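Local coordinates for protein predicted sugar phosphatases of the HAD superfamily (PDB 2HX1) that probably hydrolyses phosphate esters of sugars or related metabolites as a magnesium-dependent phosphatase of the HAD superfamily, at the interface of chains A and B. Coordinates in Å, arbitrary orientation; residue numbers count along the deposited sequence, not the author numbering. Chains: chain A/B, Predicted sugar phosphatases of the HAD superfamily.

The interface of chains A and B. Residues chain A 141-142, 146, 181-182; chain B 147, 151.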
loop_
_atom_site.group_PDB
_atom_site.type_symbol
_atom_site.label_atom_id
_atom_site.label_comp_id
_atom_site.label_asym_id
_atom_site.label_seq_id
_atom_site.Cartn_x
_atom_site.Cartn_y
_atom_site.Cartn_z
ATOM N N ASP A 141 6.711 7.999 -21.468
ATOM C CA ASP A 141 5.648 8.854 -20.930
ATOM C C ASP A 141 5.083 9.823 -21.980
ATOM O O ASP A 141 3.934 10.290 -21.865
ATOM C CB ASP A 141 6.141 9.627 -19.704
ATOM C CG ASP A 141 7.319 10.538 -20.030
ATOM O OD1 ASP A 141 8.398 9.985 -20.279
ATOM O OD2 ASP A 141 7.161 11.780 -20.029
ATOM N N GLU A 142 5.862 10.089 -23.023
ATOM C CA GLU A 142 5.427 10.992 -24.091
ATOM C C GLU A 142 4.838 10.234 -25.274
ATOM O O GLU A 142 5.076 9.050 -25.425
ATOM C CB GLU A 142 6.599 11.843 -24.576
ATOM C CG GLU A 142 7.048 12.832 -23.548
ATOM C CD GLU A 142 8.263 13.641 -23.984
ATOM O OE1 GLU A 142 9.121 13.113 -24.736
ATOM O OE2 GLU A 142 8.362 14.805 -23.549
ATOM N N TRP A 146 -2.902 11.491 -22.471
ATOM C CA TRP A 146 -3.061 10.742 -21.233
ATOM C C TRP A 146 -4.517 10.554 -20.826
ATOM O O TRP A 146 -4.880 9.517 -20.319
ATOM C CB TRP A 146 -2.326 11.422 -20.070
ATOM C CG TRP A 146 -0.832 11.151 -19.972
ATOM C CD1 TRP A 146 0.007 10.743 -20.966
ATOM C CD2 TRP A 146 -0.012 11.346 -18.817
ATOM N NE1 TRP A 146 1.298 10.646 -20.496
ATOM C CE2 TRP A 146 1.314 11.010 -19.178
ATOM C CE3 TRP A 146 -0.269 11.753 -17.517
ATOM C CZ2 TRP A 146 2.376 11.078 -18.278
ATOM C CZ3 TRP A 146 0.793 11.823 -16.621
ATOM C CH2 TRP A 146 2.092 11.473 -17.003
ATOM N N ALA A 181 9.513 15.025 -13.742
ATOM C CA ALA A 181 8.526 14.577 -14.691
ATOM C C ALA A 181 8.197 13.122 -14.347
ATOM O O ALA A 181 9.054 12.374 -13.850
ATOM C CB ALA A 181 9.082 14.675 -16.102
ATOM N N ILE A 182 6.949 12.748 -14.561
ATOM C CA ILE A 182 6.514 11.388 -14.328
ATOM C C ILE A 182 7.088 10.520 -15.450
ATOM O O ILE A 182 6.927 10.846 -16.633
ATOM C CB ILE A 182 4.986 11.310 -14.294
ATOM C CG1 ILE A 182 4.435 12.170 -13.150
ATOM C CG2 ILE A 182 4.526 9.901 -14.102
ATOM C CD1 ILE A 182 2.942 12.443 -13.262
ATOM N N PHE B 147 -1.278 15.186 -19.159
ATOM C CA PHE B 147 0.185 15.072 -19.243
ATOM C C PHE B 147 0.814 16.320 -18.668
ATOM O O PHE B 147 1.719 16.250 -17.851
ATOM C CB PHE B 147 0.626 14.894 -20.700
ATOM C CG PHE B 147 2.104 14.946 -20.899
ATOM C CD1 PHE B 147 2.892 13.859 -20.605
ATOM C CD2 PHE B 147 2.710 16.080 -21.425
ATOM C CE1 PHE B 147 4.275 13.895 -20.797
ATOM C CE2 PHE B 147 4.084 16.130 -21.601
ATOM C CZ PHE B 147 4.867 15.035 -21.294
ATOM N N ASN B 151 1.719 16.278 -14.174
ATOM C CA ASN B 151 3.083 16.721 -13.995
ATOM C C ASN B 151 3.195 18.018 -13.221
ATOM O O ASN B 151 3.887 18.067 -12.193
ATOM C CB ASN B 151 3.789 16.786 -15.355
ATOM C CG ASN B 151 4.262 15.400 -15.794
ATOM O OD1 ASN B 151 5.072 14.794 -15.113
ATOM N ND2 ASN B 151 3.694 14.873 -16.856
HETATM O O HOH W 1 5.684 12.849 -17.910
#
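B:Phe147 stands edge-on over the indole of A:Trp146, the apolar centre of one half of a two-fold symmetric contact between two HAD-superfamily chains. The pair illustrates how an apolar core in a symmetric interface is edged by directional bonds. Both residues belong to helix 146-159 of their own subunits, so in the twin patch A:Phe147 stands on B:Trp146; whether this pairing persists in solution the structure alone does not show. The ring planes lie 84° apart, and CD1 of B:Phe147 comes 3.6 Å from CE2 of A:Trp146. Backbone carbon CA of B:Phe147 also sits over the face of the six-membered ring, 4.0 Å from its centroid, a CH-pi contact. With CG anti to the backbone N (chi1 173°), the phenyl ring reaches past the indole towards the 141-142 loop, where its CZ packs 3.8 Å from CG of A:Glu142. The carboxylate OD2 of A:Asp141 meets the ring edge at CE1, in plane, where the C-H groups probably favour it. Within chain A, NE1 of A:Trp146 donates a hydrogen bond to the backbone O of A:Asp141 (3.0 Å), nearly in the indole plane, which should resist ring rotation.

One helical turn on, OD1 of B:Asn151 accepts a hydrogen bond from the backbone N of A:Ile182, 2.8 Å away, in the carbonyl plane and close to straight (167° at H), docking the helix on strand 180-182. ND2 donates to the backbone O of B:Phe147; together the two bonds probably fix which way the amide faces. Water 1 bridges the chains, 2.8 Å from OD2 of A:Asp141, also meeting the backbone O of A:Ile182, with a bent leg of 3.0 Å to ND2 of B:Asn151.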